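Local coordinates for protein fructosyl amine: oxygen oxidoreductase (Aspergillus fumigatus, PDB 3DJE) that oxidises fructosyl amino acids with oxygen, using bound flavin-adenine dinucleotide, and so removes the sugar from glycated amines, at residues N49-V54 against W157-N162; P85-Y90 against V165-E170. All coordinates share one frame; numbering follows the deposited sequence.

Interaction 1. Residues N49-V54 against W157-N162; sequences NDVNKV and WAHARN. With FAD (flavin-adenine dinucleotide), chain C.
An edge strand beside the flavin pairs here with the strand that leads into helix 160-173. K53 and A158 form an antiparallel hydrogen-bonded pair: A158 N gives to K53 O at 2.9 Å, and K53 N gives to A158 O. V54 and W157 follow as the non-hydrogen-bonded pair. Beyond the strands the pairing gives way to the helix start, where R161 N donates to D50 O (2.8 Å). H159 is the N-cap, its ND1 accepting from N162 N; histidine suits the place because its ring also lies under V51 O, with N162 ND2 over the opposite face. A160 has only a methyl, and even so its CB sits tightly against K53 CG at 3.5 Å. The K53 chain bends at chi2 (-71°), and farther out its NZ reaches D50 OD2 (3.1 Å) on the anti lone pair while lying 3.3 Å from FAD C5X. K53 NZ also donates to A47 O, and K276 forms a second salt bridge with D50 OD2. V54 N donates to FAD O4 at 2.7 Å, and FAD N3 returns a bond to V54 O (3.0 Å). A strand backbone paired with the O4 and N3 edge of the isoalloxazine, a lysine chain lying over the ring, marks the flavin site of this MSOX/MTOX-family oxidase.

Interaction 2. Residues P85-Y90 against V165-E170; sequences PLFKPY and VAAARE
L86, F87 and Y90 reach from the loop after helix 64-83 to one side of helix 160-173, each meeting a different part of it. The L86 side chain crosses that of E170 obliquely. Its CG stands anti to the backbone N (chi1 -172°), and both its methyls rest against the start of the glutamate chain from the same side, CD2 at 3.9 Å and CD1 at 4.0 Å from E170 CB. Leucine suits this place because its forked end can cover the aliphatic part of E170, whose carboxylate pairs with R173 of the same helix. F87 brings the far end of its ring to A167, with CZ 3.9 Å from A167 CB; the ring is also packed on L23 of helix 16-27. Y90 approaches A166 with one side of its ring and its hydroxyl, CE2 lying 3.6 Å and OH 3.4 Å from A166 CB. P89 CB covers one face of that ring, over its centre. Alanines at 166 and 167 present just a methyl each, which lets the aromatic groups come close to the helix backbone. No hydrogen bond joins the two segments; van der Waals packing holds the loop before strand 91-92 on the helix that leads to strand 177-180, at the edge of the Rossmann-type sheet.

In the fold
The centres of interactions 1 and 2 lie 12 Å apart, and helix 160-173 serves both: its first turn belongs to interaction 1, and residues 165-170, farther along, to interaction 2. Along the chain the segments alternate, 49-54, 85-90, 157-162 and 165-170, so the two connections cross. They also touch directly, for H159 N lies 2.8 Å from Y90 O, a probable hydrogen bond, just where the loop runs into strand 91-92. That strand and 53-55 flank 156-158 in a three-stranded antiparallel sheet. The same helix thus joins the inner, flavin-facing side of interaction 1 to the more peripheral loop of interaction 2, whose centre is about 17 Å from that of the chain.

Interaction 1. Residues N49-V54 against W157-N162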
loop_
_atom_site.group_PDB
_atom_site.type_symbol
_atom_site.label_atom_id
_atom_site.label_comp_id
_atom_site.label_asym_id
_atom_site.label_seq_id
_atom_site.Cartn_x
_atom_site.Cartn_y
_atom_site.Cartn_z
ATOM N N ASN A 49 0.336 -6.701 -4.232
ATOM C CA ASN A 49 0.954 -7.905 -4.755
ATOM C C ASN A 49 2.441 -7.923 -4.427
ATOM O O ASN A 49 3.291 -7.538 -5.245
ATOM C CB ASN A 49 0.706 -8.070 -6.252
ATOM C CG ASN A 49 1.170 -9.421 -6.759
ATOM O OD1 ASN A 49 1.841 -10.172 -6.035
ATOM N ND2 ASN A 49 0.816 -9.748 -8.001
ATOM N N ASP A 50 2.741 -8.371 -3.210
ATOM C CA ASP A 50 4.081 -8.270 -2.641
ATOM C C ASP A 50 4.222 -9.440 -1.674
ATOM O O ASP A 50 3.231 -9.877 -1.067
ATOM C CB ASP A 50 4.123 -6.937 -1.870
ATOM C CG ASP A 50 5.521 -6.431 -1.549
ATOM O OD1 ASP A 50 6.475 -7.226 -1.446
ATOM O OD2 ASP A 50 5.641 -5.189 -1.346
ATOM N N VAL A 51 5.443 -9.947 -1.509
ATOM C CA VAL A 51 5.656 -11.073 -0.565
ATOM C C VAL A 51 5.587 -10.678 0.922
ATOM O O VAL A 51 5.427 -11.535 1.805
ATOM C CB VAL A 51 6.959 -11.898 -0.901
ATOM C CG1 VAL A 51 6.840 -12.540 -2.277
ATOM C CG2 VAL A 51 8.230 -11.037 -0.784
ATOM N N ASN A 52 5.654 -9.386 1.195
ATOM C CA ASN A 52 5.470 -8.920 2.560
ATOM C C ASN A 52 5.162 -7.452 2.627
ATOM O O ASN A 52 5.615 -6.655 1.795
ATOM C CB ASN A 52 6.677 -9.242 3.444
ATOM C CG ASN A 52 7.995 -9.062 2.712
ATOM O OD1 ASN A 52 8.185 -8.091 1.973
ATOM N ND2 ASN A 52 8.908 -10.008 2.907
ATOM N N LYS A 53 4.372 -7.126 3.635
ATOM C CA LYS A 53 4.055 -5.744 3.994
ATOM C C LYS A 53 4.135 -5.614 5.508
ATOM O O LYS A 53 3.852 -6.571 6.249
ATOM C CB LYS A 53 2.643 -5.343 3.531
ATOM C CG LYS A 53 2.415 -5.341 2.010
ATOM C CD LYS A 53 3.121 -4.204 1.287
ATOM C CE LYS A 53 2.554 -4.110 -0.117
ATOM N NZ LYS A 53 3.323 -3.215 -1.032
ATOM N N VAL A 54 4.481 -4.417 5.973
ATOM C CA VAL A 54 4.532 -4.162 7.411
ATOM C C VAL A 54 3.109 -4.007 7.962
ATOM O O VAL A 54 2.283 -3.288 7.385
ATOM C CB VAL A 54 5.319 -2.876 7.738
ATOM C CG1 VAL A 54 5.455 -2.723 9.250
ATOM C CG2 VAL A 54 6.696 -2.908 7.120
ATOM N N TRP A 157 4.777 -8.513 10.042
ATOM C CA TRP A 157 4.522 -8.453 8.613
ATOM C C TRP A 157 3.464 -9.451 8.168
ATOM O O TRP A 157 3.194 -10.434 8.862
ATOM C CB TRP A 157 5.831 -8.652 7.838
ATOM C CG TRP A 157 6.450 -10.009 8.006
ATOM C CD1 TRP A 157 7.336 -10.409 8.986
ATOM C CD2 TRP A 157 6.242 -11.149 7.164
ATOM N NE1 TRP A 157 7.693 -11.735 8.782
ATOM C CE2 TRP A 157 7.048 -12.202 7.666
ATOM C CE3 TRP A 157 5.478 -11.374 6.007
ATOM C CZ2 TRP A 157 7.069 -13.484 7.075
ATOM C CZ3 TRP A 157 5.520 -12.643 5.409
ATOM C CH2 TRP A 157 6.312 -13.673 5.943
ATOM N N ALA A 158 2.834 -9.169 7.024
ATOM C CA ALA A 158 1.869 -10.108 6.423
ATOM C C ALA A 158 2.328 -10.530 5.055
ATOM O O ALA A 158 2.927 -9.725 4.333
ATOM C CB ALA A 158 0.498 -9.472 6.297
ATOM N N HIS A 159 2.042 -11.781 4.696
ATOM C CA HIS A 159 2.247 -12.214 3.318
ATOM C C HIS A 159 1.170 -11.621 2.435
ATOM O O HIS A 159 0.071 -12.180 2.309
ATOM C CB HIS A 159 2.318 -13.731 3.177
ATOM C CG HIS A 159 2.929 -14.151 1.882
ATOM N ND1 HIS A 159 2.409 -13.771 0.663
ATOM C CD2 HIS A 159 4.067 -14.836 1.613
ATOM C CE1 HIS A 159 3.176 -14.249 -0.304
ATOM N NE2 HIS A 159 4.193 -14.894 0.246
ATOM N N ALA A 160 1.482 -10.467 1.853
ATOM C CA ALA A 160 0.456 -9.646 1.200
ATOM C C ALA A 160 -0.227 -10.347 0.028
ATOM O O ALA A 160 -1.473 -10.412 -0.040
ATOM C CB ALA A 160 1.038 -8.272 0.765
ATOM N N ARG A 161 0.583 -10.882 -0.877
ATOM C CA ARG A 161 0.047 -11.571 -2.043
ATOM C C ARG A 161 -0.859 -12.739 -1.639
ATOM O O ARG A 161 -1.989 -12.866 -2.145
ATOM C CB ARG A 161 1.165 -12.043 -2.953
ATOM C CG ARG A 161 0.648 -12.780 -4.179
ATOM C CD ARG A 161 1.744 -13.660 -4.769
ATOM N NE ARG A 161 1.901 -14.853 -3.940
ATOM C CZ ARG A 161 2.950 -15.673 -3.938
ATOM N NH1 ARG A 161 4.011 -15.468 -4.728
ATOM N NH2 ARG A 161 2.936 -16.712 -3.132
ATOM N N ASN A 162 -0.389 -13.587 -0.727
ATOM C CA ASN A 162 -1.204 -14.729 -0.308
ATOM C C ASN A 162 -2.508 -14.310 0.395
ATOM O O ASN A 162 -3.549 -14.960 0.217
ATOM C CB ASN A 162 -0.379 -15.695 0.547
ATOM C CG ASN A 162 0.675 -16.440 -0.270
ATOM O OD1 ASN A 162 0.640 -16.456 -1.508
ATOM N ND2 ASN A 162 1.617 -17.069 0.426
HETATM P PA FAD C . -4.000 -1.544 -5.543
HETATM O O1A FAD C . -3.904 -2.681 -4.621
HETATM O O2A FAD C . -2.770 -1.110 -6.274
HETATM O O5B FAD C . -5.163 -1.937 -6.540
HETATM C C5B FAD C . -5.507 -1.150 -7.684
HETATM C C4B FAD C . -6.175 -2.099 -8.688
HETATM O O4B FAD C . -6.697 -1.213 -9.695
HETATM C C3B FAD C . -5.073 -2.953 -9.357
HETATM O O3B FAD C . -5.306 -4.356 -9.149
HETATM C C2B FAD C . -5.221 -2.559 -10.835
HETATM O O2B FAD C . -5.040 -3.695 -11.737
HETATM C C1B FAD C . -6.656 -1.961 -10.872
HETATM N N9A FAD C . -6.808 -1.205 -12.153
HETATM C C8A FAD C . -5.913 -0.405 -12.770
HETATM N N7A FAD C . -6.443 0.027 -13.934
HETATM C C5A FAD C . -7.669 -0.505 -14.045
HETATM C C6A FAD C . -8.670 -0.438 -15.020
HETATM N N6A FAD C . -8.475 0.286 -16.148
HETATM N N1A FAD C . -9.819 -1.113 -14.818
HETATM C C2A FAD C . -10.016 -1.839 -13.711
HETATM N N3A FAD C . -9.078 -1.929 -12.762
HETATM C C4A FAD C . -7.904 -1.271 -12.914
HETATM N N1 FAD C . 1.036 -0.571 3.072
HETATM C C2 FAD C . 1.062 -1.123 4.351
HETATM O O2 FAD C . 0.057 -1.143 5.065
HETATM N N3 FAD C . 2.258 -1.659 4.829
HETATM C C4 FAD C . 3.424 -1.644 4.071
HETATM O O4 FAD C . 4.466 -2.131 4.527
HETATM C C4X FAD C . 3.388 -1.067 2.793
HETATM N N5 FAD C . 4.541 -1.020 2.012
HETATM C C5X FAD C . 4.452 -0.609 0.685
HETATM C C6 FAD C . 5.565 -0.768 -0.137
HETATM C C7 FAD C . 5.498 -0.412 -1.478
HETATM C C7M FAD C . 6.763 -0.588 -2.329
HETATM C C8 FAD C . 4.310 0.081 -2.014
HETATM C C8M FAD C . 4.218 0.402 -3.525
HETATM C C9 FAD C . 3.187 0.222 -1.186
HETATM C C9A FAD C . 3.249 -0.134 0.168
HETATM N N10 FAD C . 2.143 0.009 1.028
HETATM C C10 FAD C . 2.192 -0.539 2.309
HETATM C "C1'" FAD C . 0.933 0.714 0.581
HETATM C "C2'" FAD C . -0.101 -0.295 0.079
HETATM O "O2'" FAD C . 0.550 -1.309 -0.717
HETATM C "C3'" FAD C . -1.156 0.437 -0.745
HETATM O "O3'" FAD C . -1.587 1.611 -0.025
HETATM C "C4'" FAD C . -2.394 -0.429 -1.002
HETATM O "O4'" FAD C . -2.041 -1.748 -1.417
HETATM C "C5'" FAD C . -3.240 0.232 -2.097
HETATM O "O5'" FAD C . -4.435 -0.537 -2.313
HETATM P P FAD C . -5.466 -0.112 -3.464
HETATM O O1P FAD C . -5.829 1.326 -3.284
HETATM O O2P FAD C . -6.511 -1.155 -3.469
HETATM O O3P FAD C . -4.631 -0.242 -4.832
#

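Interaction 2. Residues P85-Y90 against V165-E170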
loop_
_atom_site.group_PDB
_atom_site.type_symbol
_atom_site.label_atom_id
_atom_site.label_comp_id
_atom_site.label_asym_id
_atom_site.label_seq_id
_atom_site.Cartn_x
_atom_site.Cartn_y
_atom_site.Cartn_z
ATOM N N PRO A 85 -10.159 -15.944 10.891
ATOM C CA PRO A 85 -9.472 -17.156 10.409
ATOM C C PRO A 85 -8.973 -17.045 8.967
ATOM O O PRO A 85 -8.010 -17.725 8.592
ATOM C CB PRO A 85 -10.547 -18.245 10.513
ATOM C CG PRO A 85 -11.527 -17.725 11.475
ATOM C CD PRO A 85 -11.517 -16.239 11.385
ATOM N N LEU A 86 -9.610 -16.190 8.165
ATOM C CA LEU A 86 -9.205 -16.038 6.779
ATOM C C LEU A 86 -7.863 -15.317 6.665
ATOM O O LEU A 86 -7.098 -15.577 5.731
ATOM C CB LEU A 86 -10.259 -15.263 5.983
ATOM C CG LEU A 86 -10.047 -15.186 4.470
ATOM C CD1 LEU A 86 -10.235 -16.547 3.831
ATOM C CD2 LEU A 86 -11.043 -14.181 3.921
ATOM N N PHE A 87 -7.576 -14.414 7.614
ATOM C CA PHE A 87 -6.371 -13.568 7.513
ATOM C C PHE A 87 -5.259 -13.960 8.472
ATOM O O PHE A 87 -4.090 -13.699 8.198
ATOM C CB PHE A 87 -6.735 -12.088 7.698
ATOM C CG PHE A 87 -7.573 -11.560 6.577
ATOM C CD1 PHE A 87 -7.000 -11.327 5.326
ATOM C CD2 PHE A 87 -8.940 -11.344 6.740
ATOM C CE1 PHE A 87 -7.774 -10.866 4.251
ATOM C CE2 PHE A 87 -9.715 -10.892 5.672
ATOM C CZ PHE A 87 -9.128 -10.648 4.422
ATOM N N LYS A 88 -5.625 -14.590 9.585
ATOM C CA LYS A 88 -4.620 -15.043 10.562
ATOM C C LYS A 88 -3.421 -15.805 9.954
ATOM O O LYS A 88 -2.279 -15.607 10.389
ATOM C CB LYS A 88 -5.273 -15.909 11.639
ATOM C CG LYS A 88 -6.136 -15.132 12.584
ATOM C CD LYS A 88 -6.855 -16.061 13.567
ATOM C CE LYS A 88 -5.871 -16.974 14.296
ATOM N NZ LYS A 88 -4.853 -16.227 15.099
ATOM N N PRO A 89 -3.657 -16.685 8.959
ATOM C CA PRO A 89 -2.528 -17.479 8.447
ATOM C C PRO A 89 -1.368 -16.663 7.874
ATOM O O PRO A 89 -0.266 -17.205 7.721
ATOM C CB PRO A 89 -3.159 -18.291 7.307
ATOM C CG PRO A 89 -4.622 -18.419 7.690
ATOM C CD PRO A 89 -4.934 -17.071 8.318
ATOM N N TYR A 90 -1.639 -15.400 7.536
ATOM C CA TYR A 90 -0.701 -14.586 6.736
ATOM C C TYR A 90 0.048 -13.573 7.563
ATOM O O TYR A 90 0.973 -12.947 7.048
ATOM C CB TYR A 90 -1.428 -13.907 5.562
ATOM C CG TYR A 90 -2.219 -14.933 4.814
ATOM C CD1 TYR A 90 -1.582 -15.984 4.182
ATOM C CD2 TYR A 90 -3.622 -14.926 4.842
ATOM C CE1 TYR A 90 -2.306 -17.001 3.551
ATOM C CE2 TYR A 90 -4.356 -15.932 4.204
ATOM C CZ TYR A 90 -3.696 -16.977 3.572
ATOM O OH TYR A 90 -4.428 -17.975 2.947
ATOM N N VAL A 165 -4.935 -12.968 -2.405
ATOM C CA VAL A 165 -5.480 -14.125 -3.124
ATOM C C VAL A 165 -6.520 -14.848 -2.254
ATOM O O VAL A 165 -7.605 -15.151 -2.727
ATOM C CB VAL A 165 -4.352 -15.076 -3.591
ATOM C CG1 VAL A 165 -4.916 -16.378 -4.135
ATOM C CG2 VAL A 165 -3.506 -14.398 -4.683
ATOM N N ALA A 166 -6.212 -15.066 -0.976
ATOM C CA ALA A 166 -7.160 -15.751 -0.085
ATOM C C ALA A 166 -8.479 -14.977 -0.009
ATOM O O ALA A 166 -9.560 -15.568 -0.044
ATOM C CB ALA A 166 -6.557 -15.944 1.313
ATOM N N ALA A 167 -8.386 -13.656 0.143
ATOM C CA ALA A 167 -9.593 -12.832 0.247
ATOM C C ALA A 167 -10.402 -12.860 -1.059
ATOM O O ALA A 167 -11.635 -12.958 -1.017
ATOM C CB ALA A 167 -9.234 -11.403 0.617
ATOM N N ALA A 168 -9.727 -12.765 -2.211
ATOM C CA ALA A 168 -10.430 -12.819 -3.507
ATOM C C ALA A 168 -11.122 -14.171 -3.710
ATOM O O ALA A 168 -12.274 -14.230 -4.156
ATOM C CB ALA A 168 -9.485 -12.528 -4.646
ATOM N N ARG A 169 -10.420 -15.246 -3.357
ATOM C CA ARG A 169 -10.951 -16.577 -3.554
ATOM C C ARG A 169 -12.136 -16.819 -2.634
ATOM O O ARG A 169 -13.090 -17.493 -3.028
ATOM C CB ARG A 169 -9.861 -17.611 -3.331
ATOM C CG ARG A 169 -8.869 -17.579 -4.473
ATOM C CD ARG A 169 -7.823 -18.639 -4.343
ATOM N NE ARG A 169 -8.445 -19.955 -4.471
ATOM C CZ ARG A 169 -8.469 -20.852 -3.493
ATOM N NH1 ARG A 169 -7.854 -20.592 -2.345
ATOM N NH2 ARG A 169 -9.080 -22.020 -3.679
ATOM N N GLU A 170 -12.088 -16.255 -1.429
ATOM C CA GLU A 170 -13.232 -16.347 -0.510
ATOM C C GLU A 170 -14.425 -15.534 -1.044
ATOM O O GLU A 170 -15.556 -16.002 -1.037
ATOM C CB GLU A 170 -12.832 -15.895 0.893
ATOM C CG GLU A 170 -13.984 -15.951 1.897
ATOM C CD GLU A 170 -14.266 -17.330 2.491
ATOM O OE1 GLU A 170 -13.929 -18.371 1.886
ATOM O OE2 GLU A 170 -14.868 -17.362 3.588
#